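Local coordinates for malonyl CoA-acyl carrier protein transacylase (Clostridium perfringens, PDB 3PTW) that probably transfers the malonyl group from coenzyme A to acyl carrier protein, the step that supplies malonyl units for fatty acid synthesis, at residues A[22-33]-A[68-79]; A[14-23]-A[48-57]. All blocks are in the same frame, centred on the assembly; numbering follows the deposited sequence.

Contact 1: residues A[22-33]-A[68-79]; sequences FFDNFEESKEVF and TTNMAILTALDK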
loop_
_atom_site.group_PDB
_atom_site.type_symbol
_atom_site.label_atom_id
_atom_site.label_comp_id
_atom_site.label_asym_id
_atom_site.label_seq_id
_atom_site.Cartn_x
_atom_site.Cartn_y
_atom_site.Cartn_z
ATOM N N PHE A 22 3.699 18.514 7.761
ATOM C CA PHE A 22 4.729 17.877 8.587
ATOM C C PHE A 22 6.109 18.442 8.315
ATOM O O PHE A 22 6.894 18.649 9.250
ATOM C CB PHE A 22 4.724 16.360 8.415
ATOM C CG PHE A 22 3.777 15.671 9.346
ATOM C CD1 PHE A 22 4.254 15.037 10.490
ATOM C CD2 PHE A 22 2.406 15.700 9.110
ATOM C CE1 PHE A 22 3.381 14.408 11.372
ATOM C CE2 PHE A 22 1.527 15.082 9.987
ATOM C CZ PHE A 22 2.023 14.432 11.127
ATOM N N PHE A 23 6.393 18.684 7.036
ATOM C CA PHE A 23 7.677 19.239 6.616
ATOM C C PHE A 23 7.935 20.549 7.347
ATOM O O PHE A 23 9.020 20.745 7.885
ATOM C CB PHE A 23 7.719 19.466 5.095
ATOM C CG PHE A 23 8.986 20.136 4.615
ATOM C CD1 PHE A 23 10.085 19.374 4.215
ATOM C CD2 PHE A 23 9.088 21.533 4.580
ATOM C CE1 PHE A 23 11.262 19.992 3.780
ATOM C CE2 PHE A 23 10.261 22.163 4.155
ATOM C CZ PHE A 23 11.347 21.392 3.752
ATOM N N ASP A 24 6.926 21.423 7.371
ATOM C CA ASP A 24 7.046 22.753 7.972
ATOM C C ASP A 24 6.996 22.770 9.493
ATOM O O ASP A 24 7.429 23.736 10.117
ATOM C CB ASP A 24 5.966 23.692 7.426
ATOM C CG ASP A 24 6.120 23.960 5.942
ATOM O OD1 ASP A 24 7.221 23.747 5.412
ATOM O OD2 ASP A 24 5.137 24.397 5.305
ATOM N N ASN A 25 6.470 21.710 10.094
ATOM C CA ASN A 25 6.183 21.750 11.535
ATOM C C ASN A 25 7.001 20.787 12.382
ATOM O O ASN A 25 7.030 20.910 13.604
ATOM C CB ASN A 25 4.684 21.548 11.780
ATOM C CG ASN A 25 3.856 22.667 11.196
ATOM O OD1 ASN A 25 3.758 23.742 11.776
ATOM N ND2 ASN A 25 3.271 22.426 10.033
ATOM N N PHE A 26 7.666 19.832 11.732
ATOM C CA PHE A 26 8.513 18.892 12.448
ATOM C C PHE A 26 9.878 18.779 11.789
ATOM O O PHE A 26 9.970 18.474 10.599
ATOM C CB PHE A 26 7.809 17.533 12.577
ATOM C CG PHE A 26 6.447 17.632 13.200
ATOM C CD1 PHE A 26 6.312 17.888 14.568
ATOM C CD2 PHE A 26 5.303 17.553 12.414
ATOM C CE1 PHE A 26 5.046 18.021 15.143
ATOM C CE2 PHE A 26 4.030 17.683 12.978
ATOM C CZ PHE A 26 3.903 17.915 14.344
ATOM N N GLU A 27 10.932 19.037 12.564
ATOM C CA GLU A 27 12.300 19.052 12.029
ATOM C C GLU A 27 12.689 17.705 11.466
ATOM O O GLU A 27 13.310 17.637 10.417
ATOM C CB GLU A 27 13.322 19.481 13.089
ATOM C CG GLU A 27 13.463 20.992 13.237
ATOM C CD GLU A 27 14.166 21.644 12.047
ATOM O OE1 GLU A 27 15.202 21.107 11.589
ATOM O OE2 GLU A 27 13.688 22.701 11.581
ATOM N N GLU A 28 12.301 16.645 12.174
ATOM C CA GLU A 28 12.560 15.269 11.762
ATOM C C GLU A 28 11.832 14.877 10.466
ATOM O O GLU A 28 12.258 13.961 9.769
ATOM C CB GLU A 28 12.224 14.290 12.901
ATOM C CG GLU A 28 10.749 14.226 13.322
ATOM C CD GLU A 28 10.385 15.210 14.436
ATOM O OE1 GLU A 28 11.097 16.222 14.620
ATOM O OE2 GLU A 28 9.364 14.972 15.128
ATOM N N SER A 29 10.745 15.572 10.147
ATOM C CA SER A 29 10.022 15.326 8.901
ATOM C C SER A 29 10.713 16.075 7.755
ATOM O O SER A 29 10.859 15.542 6.646
ATOM C CB SER A 29 8.548 15.737 9.026
ATOM O OG SER A 29 7.891 14.999 10.046
ATOM N N LYS A 30 11.133 17.305 8.041
ATOM C CA LYS A 30 12.022 18.077 7.174
ATOM C C LYS A 30 13.257 17.248 6.793
ATOM O O LYS A 30 13.619 17.154 5.614
ATOM C CB LYS A 30 12.433 19.386 7.880
ATOM C CG LYS A 30 12.920 20.513 6.947
ATOM C CD LYS A 30 13.231 21.839 7.682
ATOM C CE LYS A 30 11.978 22.691 7.985
ATOM N NZ LYS A 30 11.378 22.471 9.353
ATOM N N GLU A 31 13.875 16.620 7.789
ATOM C CA GLU A 31 15.105 15.853 7.583
ATOM C C GLU A 31 14.880 14.642 6.673
ATOM O O GLU A 31 15.749 14.295 5.861
ATOM C CB GLU A 31 15.696 15.432 8.938
ATOM C CG GLU A 31 16.964 14.576 8.867
ATOM C CD GLU A 31 17.658 14.411 10.218
ATOM O OE1 GLU A 31 18.896 14.232 10.224
ATOM O OE2 GLU A 31 16.978 14.464 11.273
ATOM N N VAL A 32 13.715 14.010 6.796
ATOM C CA VAL A 32 13.398 12.862 5.952
ATOM C C VAL A 32 13.331 13.238 4.470
ATOM O O VAL A 32 13.783 12.471 3.606
ATOM C CB VAL A 32 12.114 12.137 6.409
ATOM C CG1 VAL A 32 11.605 11.206 5.320
ATOM C CG2 VAL A 32 12.389 11.354 7.681
ATOM N N PHE A 33 12.777 14.414 4.183
ATOM C CA PHE A 33 12.682 14.904 2.805
ATOM C C PHE A 33 14.052 15.228 2.243
ATOM O O PHE A 33 14.340 14.937 1.077
ATOM C CB PHE A 33 11.741 16.117 2.704
ATOM C CG PHE A 33 10.320 15.740 2.458
ATOM C CD1 PHE A 33 9.812 15.703 1.161
ATOM C CD2 PHE A 33 9.496 15.355 3.516
ATOM C CE1 PHE A 33 8.497 15.315 0.921
ATOM C CE2 PHE A 33 8.180 14.971 3.286
ATOM C CZ PHE A 33 7.680 14.949 1.973
ATOM N N THR A 68 8.353 8.529 0.902
ATOM C CA THR A 68 8.971 9.650 1.611
ATOM C C THR A 68 7.982 10.323 2.548
ATOM O O THR A 68 8.317 10.654 3.681
ATOM C CB THR A 68 9.502 10.748 0.618
ATOM O OG1 THR A 68 10.433 10.164 -0.302
ATOM C CG2 THR A 68 10.185 11.882 1.382
ATOM N N THR A 69 6.780 10.553 2.041
ATOM C CA THR A 69 5.711 11.184 2.799
ATOM C C THR A 69 5.322 10.337 4.022
ATOM O O THR A 69 5.251 10.857 5.148
ATOM C CB THR A 69 4.527 11.502 1.862
ATOM O OG1 THR A 69 4.918 12.578 0.990
ATOM C CG2 THR A 69 3.269 11.904 2.642
ATOM N N ASN A 70 5.108 9.040 3.792
ATOM C CA ASN A 70 4.851 8.063 4.864
ATOM C C ASN A 70 5.927 8.079 5.964
ATOM O O ASN A 70 5.611 8.012 7.153
ATOM C CB ASN A 70 4.691 6.641 4.289
ATOM C CG ASN A 70 3.412 6.465 3.452
ATOM O OD1 ASN A 70 2.627 7.392 3.305
ATOM N ND2 ASN A 70 3.206 5.263 2.904
ATOM N N MET A 71 7.190 8.199 5.556
ATOM C CA MET A 71 8.310 8.183 6.492
ATOM C C MET A 71 8.394 9.485 7.306
ATOM O O MET A 71 8.574 9.454 8.528
ATOM C CB MET A 71 9.614 7.928 5.726
ATOM C CG MET A 71 10.847 7.671 6.587
ATOM S SD MET A 71 10.769 6.223 7.678
ATOM C CE MET A 71 12.455 6.209 8.285
ATOM N N ALA A 72 8.251 10.618 6.621
ATOM C CA ALA A 72 8.234 11.932 7.262
ATOM C C ALA A 72 7.176 12.019 8.367
ATOM O O ALA A 72 7.440 12.570 9.419
ATOM C CB ALA A 72 8.004 13.023 6.215
ATOM N N ILE A 73 5.992 11.457 8.119
ATOM C CA ILE A 73 4.919 11.401 9.116
ATOM C C ILE A 73 5.224 10.414 10.253
ATOM O O ILE A 73 5.075 10.739 11.442
ATOM C CB ILE A 73 3.556 11.049 8.458
ATOM C CG1 ILE A 73 3.125 12.178 7.509
ATOM C CG2 ILE A 73 2.470 10.783 9.533
ATOM C CD1 ILE A 73 1.994 11.799 6.547
ATOM N N LEU A 74 5.653 9.210 9.880
ATOM C CA LEU A 74 6.040 8.195 10.850
ATOM C C LEU A 74 7.104 8.687 11.849
ATOM O O LEU A 74 7.013 8.400 13.054
ATOM C CB LEU A 74 6.562 6.961 10.119
ATOM C CG LEU A 74 7.230 5.877 10.981
ATOM C CD1 LEU A 74 6.234 5.267 11.972
ATOM C CD2 LEU A 74 7.851 4.806 10.088
ATOM N N THR A 75 8.126 9.387 11.341
ATOM C CA THR A 75 9.240 9.854 12.175
ATOM C C THR A 75 8.747 10.811 13.255
ATOM O O THR A 75 9.188 10.732 14.399
ATOM C CB THR A 75 10.362 10.571 11.338
ATOM O OG1 THR A 75 10.654 9.817 10.158
ATOM C CG2 THR A 75 11.639 10.692 12.140
ATOM N N ALA A 76 7.843 11.713 12.882
ATOM C CA ALA A 76 7.253 12.677 13.817
ATOM C C ALA A 76 6.343 11.978 14.813
ATOM O O ALA A 76 6.356 12.290 16.002
ATOM C CB ALA A 76 6.489 13.743 13.062
ATOM N N LEU A 77 5.551 11.027 14.329
ATOM C CA LEU A 77 4.770 10.166 15.224
ATOM C C LEU A 77 5.683 9.487 16.252
ATOM O O LEU A 77 5.362 9.437 17.442
ATOM C CB LEU A 77 3.979 9.129 14.428
ATOM C CG LEU A 77 2.463 9.272 14.234
ATOM C CD1 LEU A 77 1.913 10.663 14.507
ATOM C CD2 LEU A 77 2.029 8.790 12.844
ATOM N N ASP A 78 6.838 9.015 15.791
ATOM C CA ASP A 78 7.795 8.302 16.646
ATOM C C ASP A 78 8.313 9.205 17.768
ATOM O O ASP A 78 8.296 8.810 18.932
ATOM C CB ASP A 78 8.949 7.739 15.804
ATOM C CG ASP A 78 9.839 6.771 16.575
ATOM O OD1 ASP A 78 9.351 5.762 17.123
ATOM O OD2 ASP A 78 11.055 7.014 16.608
ATOM N N LYS A 79 8.733 10.424 17.425
ATOM C CA LYS A 79 9.200 11.387 18.435
ATOM C C LYS A 79 8.108 11.737 19.455
ATOM O O LYS A 79 8.398 12.047 20.604
ATOM C CB LYS A 79 9.716 12.671 17.781
ATOM C CG LYS A 79 10.641 13.475 18.688
ATOM C CD LYS A 79 10.712 14.923 18.260
ATOM C CE LYS A 79 11.608 15.711 19.189
ATOM N NZ LYS A 79 11.843 17.095 18.691
HETATM O O HOH W 1 9.697 17.889 16.566
#
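Ser29 and Ala72 mark the point where helix 27-33 and helix 68-79 come closest: their CA atoms are 4.2 Å apart, and the segment axes, 8.0 Å apart at nearest, run close to antiparallel at 151°. Small residues allow this. Ser29 OG donates to Ala72 O at 2.5 Å, approaching from above the carbonyl plane rather than along a lone pair, and the same hydroxyl oxygen lies against the methyl of Ala76.

One turn on, Val32 is a knob in the hole formed by Thr68, Met71, Ala72 and Thr75. Val32 chi1 of 165° turns CG1 away from its own amide N and onto Ala72 N and Thr68 O, while CG2 meets Thr75 OG1 at 3.4 Å; that hydroxyl is itself bonded to Met71 O.

Two phenylalanines close the inner side. Thr68 CG2 sits squarely over the face of Phe33, 3.8 Å from the ring centroid, and Ile73 CG1 does the same for Phe22. The opposite face of Phe22 receives Phe26 CE2, and Ala76 CB comes in at its edge, 3.6 Å from Phe22 CE1. At this Phe22 end, Leu301 of helix 298-315 and Val295 of strand 291-295 extend the apolar layer.

The outer side is looser. Glu28 CB and CG run along Thr75 CG2, and a bend at chi2 (-90°) then brings OE2 to Ala76 CA and Lys79 CD. A water donates to Glu28 OE1 and accepts from Lys79 NZ, the two charged atoms being 4.2 Å apart.

The contact thus packs helix 27-40, with the end of helix 20-25 and the turn between, on helix 59-79 through apolar contacts and one buried hydroxyl bond, leaving the charges to a water-mediated link at the exposed end, where they probably attract only modestly.

Contact 2: residues A[14-23]-A[48-57]; sequences QYVGMGKEFF and CFNDPEGLLN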
loop_
_atom_site.group_PDB
_atom_site.type_symbol
_atom_site.label_atom_id
_atom_site.label_comp_id
_atom_site.label_asym_id
_atom_site.label_seq_id
_atom_site.Cartn_x
_atom_site.Cartn_y
_atom_site.Cartn_z
ATOM N N GLN A 14 -2.021 9.733 -3.312
ATOM C CA GLN A 14 -1.134 10.900 -3.428
ATOM C C GLN A 14 -1.891 12.156 -3.858
ATOM O O GLN A 14 -2.909 12.074 -4.538
ATOM C CB GLN A 14 0.036 10.629 -4.388
ATOM C CG GLN A 14 -0.324 10.641 -5.889
ATOM C CD GLN A 14 -1.004 9.359 -6.374
ATOM O OE1 GLN A 14 -1.150 8.397 -5.624
ATOM N NE2 GLN A 14 -1.415 9.347 -7.639
ATOM N N TYR A 15 -1.383 13.311 -3.447
ATOM C CA TYR A 15 -1.913 14.610 -3.877
ATOM C C TYR A 15 -0.850 15.682 -3.683
ATOM O O TYR A 15 0.034 15.559 -2.815
ATOM C CB TYR A 15 -3.192 14.990 -3.109
ATOM C CG TYR A 15 -3.054 15.017 -1.587
ATOM C CD1 TYR A 15 -2.754 16.206 -0.898
ATOM C CD2 TYR A 15 -3.247 13.854 -0.839
ATOM C CE1 TYR A 15 -2.625 16.215 0.506
ATOM C CE2 TYR A 15 -3.122 13.849 0.547
ATOM C CZ TYR A 15 -2.821 15.015 1.218
ATOM O OH TYR A 15 -2.721 14.970 2.599
ATOM N N VAL A 16 -0.938 16.729 -4.503
ATOM C CA VAL A 16 -0.026 17.858 -4.414
ATOM C C VAL A 16 -0.174 18.517 -3.047
ATOM O O VAL A 16 -1.282 18.837 -2.622
ATOM C CB VAL A 16 -0.301 18.890 -5.535
ATOM C CG1 VAL A 16 0.726 20.006 -5.498
ATOM C CG2 VAL A 16 -0.301 18.206 -6.899
ATOM N N GLY A 17 0.952 18.716 -2.368
ATOM C CA GLY A 17 0.970 19.320 -1.037
ATOM C C GLY A 17 1.031 18.301 0.096
ATOM O O GLY A 17 1.197 18.678 1.246
ATOM N N MET A 18 0.902 17.008 -0.209
ATOM C CA MET A 18 1.060 15.992 0.841
ATOM C C MET A 18 2.456 16.140 1.464
ATOM O O MET A 18 3.411 16.552 0.792
ATOM C CB MET A 18 0.814 14.579 0.305
ATOM C CG MET A 18 1.905 14.042 -0.620
ATOM S SD MET A 18 1.478 12.439 -1.317
ATOM C CE MET A 18 2.974 12.114 -2.274
ATOM N N GLY A 19 2.556 15.878 2.763
ATOM C CA GLY A 19 3.826 16.004 3.475
ATOM C C GLY A 19 4.219 17.392 3.933
ATOM O O GLY A 19 5.021 17.542 4.862
ATOM N N LYS A 20 3.663 18.416 3.287
ATOM C CA LYS A 20 4.087 19.783 3.528
ATOM C C LYS A 20 3.873 20.242 4.972
ATOM O O LYS A 20 4.760 20.858 5.553
ATOM C CB LYS A 20 3.412 20.742 2.534
ATOM C CG LYS A 20 3.686 22.214 2.782
ATOM C CD LYS A 20 4.940 22.662 2.061
ATOM C CE LYS A 20 4.844 24.130 1.649
ATOM N NZ LYS A 20 5.431 25.036 2.675
ATOM N N GLU A 21 2.717 19.942 5.558
ATOM C CA GLU A 21 2.433 20.413 6.928
ATOM C C GLU A 21 3.380 19.795 7.944
ATOM O O GLU A 21 3.830 20.478 8.873
ATOM C CB GLU A 21 0.972 20.190 7.326
ATOM C CG GLU A 21 -0.001 21.124 6.617
ATOM C CD GLU A 21 -1.439 20.972 7.083
ATOM O OE1 GLU A 21 -1.717 20.236 8.051
ATOM O OE2 GLU A 21 -2.307 21.613 6.474
ATOM N N PHE A 22 3.699 18.514 7.761
ATOM C CA PHE A 22 4.729 17.877 8.587
ATOM C C PHE A 22 6.109 18.442 8.315
ATOM O O PHE A 22 6.894 18.649 9.250
ATOM C CB PHE A 22 4.724 16.360 8.415
ATOM C CG PHE A 22 3.777 15.671 9.346
ATOM C CD1 PHE A 22 4.254 15.037 10.490
ATOM C CD2 PHE A 22 2.406 15.700 9.110
ATOM C CE1 PHE A 22 3.381 14.408 11.372
ATOM C CE2 PHE A 22 1.527 15.082 9.987
ATOM C CZ PHE A 22 2.023 14.432 11.127
ATOM N N PHE A 23 6.393 18.684 7.036
ATOM C CA PHE A 23 7.677 19.239 6.616
ATOM C C PHE A 23 7.935 20.549 7.347
ATOM O O PHE A 23 9.020 20.745 7.885
ATOM C CB PHE A 23 7.719 19.466 5.095
ATOM C CG PHE A 23 8.986 20.136 4.615
ATOM C CD1 PHE A 23 10.085 19.374 4.215
ATOM C CD2 PHE A 23 9.088 21.533 4.580
ATOM C CE1 PHE A 23 11.262 19.992 3.780
ATOM C CE2 PHE A 23 10.261 22.163 4.155
ATOM C CZ PHE A 23 11.347 21.392 3.752
ATOM N N CYS A 48 6.571 16.718 -4.205
ATOM C CA CYS A 48 5.434 16.455 -3.331
ATOM C C CYS A 48 4.579 17.681 -3.060
ATOM O O CYS A 48 3.354 17.571 -2.970
ATOM C CB CYS A 48 5.908 15.873 -2.003
ATOM S SG CYS A 48 6.438 14.173 -2.170
ATOM N N PHE A 49 5.228 18.837 -2.923
ATOM C CA PHE A 49 4.540 20.037 -2.463
ATOM C C PHE A 49 3.974 20.820 -3.630
ATOM O O PHE A 49 2.915 21.425 -3.502
ATOM C CB PHE A 49 5.448 20.926 -1.582
ATOM C CG PHE A 49 6.145 20.182 -0.455
ATOM C CD1 PHE A 49 5.614 18.994 0.067
ATOM C CD2 PHE A 49 7.329 20.679 0.092
ATOM C CE1 PHE A 49 6.256 18.312 1.097
ATOM C CE2 PHE A 49 7.975 20.010 1.128
ATOM C CZ PHE A 49 7.446 18.819 1.630
ATOM N N ASN A 50 4.664 20.789 -4.771
ATOM C CA ASN A 50 4.231 21.548 -5.945
ATOM C C ASN A 50 3.897 20.729 -7.175
ATOM O O ASN A 50 2.944 21.050 -7.877
ATOM C CB ASN A 50 5.266 22.607 -6.300
ATOM C CG ASN A 50 5.273 23.741 -5.315
ATOM O OD1 ASN A 50 4.253 24.392 -5.114
ATOM N ND2 ASN A 50 6.416 23.977 -4.679
ATOM N N ASP A 51 4.690 19.685 -7.429
ATOM C CA ASP A 51 4.596 18.868 -8.657
ATOM C C ASP A 51 4.544 19.662 -9.986
ATOM O O ASP A 51 3.635 19.437 -10.803
ATOM C CB ASP A 51 3.420 17.890 -8.563
ATOM C CG ASP A 51 3.418 16.866 -9.682
ATOM O OD1 ASP A 51 2.329 16.308 -9.971
ATOM O OD2 ASP A 51 4.497 16.633 -10.276
ATOM N N PRO A 52 5.535 20.553 -10.224
ATOM C CA PRO A 52 5.519 21.458 -11.385
ATOM C C PRO A 52 5.786 20.799 -12.747
ATOM O O PRO A 52 5.643 21.457 -13.780
ATOM C CB PRO A 52 6.649 22.448 -11.070
ATOM C CG PRO A 52 7.602 21.662 -10.244
ATOM C CD PRO A 52 6.750 20.744 -9.406
ATOM N N GLU A 53 6.194 19.530 -12.748
ATOM C CA GLU A 53 6.433 18.803 -13.994
ATOM C C GLU A 53 5.319 17.792 -14.262
ATOM O O GLU A 53 5.282 17.160 -15.329
ATOM C CB GLU A 53 7.805 18.121 -13.978
ATOM C CG GLU A 53 9.004 19.085 -13.980
ATOM C CD GLU A 53 10.305 18.434 -13.502
ATOM O OE1 GLU A 53 11.235 19.176 -13.105
ATOM O OE2 GLU A 53 10.405 17.187 -13.522
ATOM N N GLY A 54 4.403 17.665 -13.303
ATOM C CA GLY A 54 3.265 16.756 -13.426
ATOM C C GLY A 54 3.631 15.286 -13.258
ATOM O O GLY A 54 3.069 14.422 -13.939
ATOM N N LEU A 55 4.555 14.991 -12.343
ATOM C CA LEU A 55 4.999 13.600 -12.123
ATOM C C LEU A 55 4.222 12.816 -11.080
ATOM O O LEU A 55 4.266 11.587 -11.091
ATOM C CB LEU A 55 6.490 13.522 -11.768
ATOM C CG LEU A 55 7.594 13.771 -12.797
ATOM C CD1 LEU A 55 7.129 13.589 -14.244
ATOM C CD2 LEU A 55 8.149 15.149 -12.572
ATOM N N LEU A 56 3.529 13.501 -10.178
ATOM C CA LEU A 56 2.960 12.817 -9.006
ATOM C C LEU A 56 2.045 11.630 -9.322
ATOM O O LEU A 56 1.952 10.690 -8.527
ATOM C CB LEU A 56 2.268 13.809 -8.065
ATOM C CG LEU A 56 2.411 13.572 -6.559
ATOM C CD1 LEU A 56 3.807 13.056 -6.146
ATOM C CD2 LEU A 56 2.080 14.842 -5.805
ATOM N N ASN A 57 1.389 11.656 -10.481
ATOM C CA ASN A 57 0.538 10.529 -10.892
ATOM C C ASN A 57 1.219 9.565 -11.871
ATOM O O ASN A 57 0.577 8.657 -12.412
ATOM C CB ASN A 57 -0.800 11.016 -11.454
ATOM C CG ASN A 57 -1.565 11.904 -10.482
ATOM O OD1 ASN A 57 -1.671 11.614 -9.285
ATOM N ND2 ASN A 57 -2.115 12.996 -11.001
#
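Gly17 N donates to Cys48 O (2.7 Å, 158° at the hydrogen), a nearly straight bond lying in the carbonyl plane that ties the turn 15-18 to the end of helix 44-49. Met18 N closes that type II turn on Tyr15 O, and Gly17 has positive phi (97°), the conformation glycine commonly supplies at its third position.

At the far end two amides meet with planes 60° apart: Gln14 NE2 gives a hydrogen to a lone pair of Asn57 OD1 at 2.8 Å, while Gln14 OE1 is taken up by Gly12 N. Gln14 CG packs against Leu56 O, which accepts from Thr62 OG1. Just beyond the turn 51-54, the Asp51 carboxylate bridges two backbone N-H groups: OD2 uses its syn lone pair for Leu55 N at 2.6 Å, and OD1 accepts from Leu56 N, met from above the carboxylate plane. This fixes the segment from which Leu56 projects, its CD2 packing on Tyr15 O and its CD1 facing Met18 CE.

The Phe49 edge points at the face of Phe23, centroids 5.1 Å apart, while Lys20 CD lies over a face of the Phe49 ring, a CH-pi contact. Lys20 NZ pairs with Asp24.

The contact joins the loop between strand 4-8 and helix 20-25 to the end of helix 44-49 and the loop beyond; Met18 and Leu56 face inward to helix 59-79, touching Thr69 and Ala65 respectively.

In the fold
Helix 20-25 serves both contacts from different sides: Phe22 turns to helix 59-79 in contact 1, Phe23 to Phe49 in contact 2. Contact 1 is the more buried, helix-on-helix packing dominated by methyls and rings; contact 2, partly exposed, joins loops and a helix end, and relies more on backbone and amide hydrogen bonds. Their segments alternate along the chain, and their centres lie about 14 Å apart. They meet where Phe33 touches Phe49 and Cys48, and where Thr69 touches Met18 and Cys48. Together they gather helices 20-25, 27-40, 44-49 and 59-79 on the same side of the chain's centre.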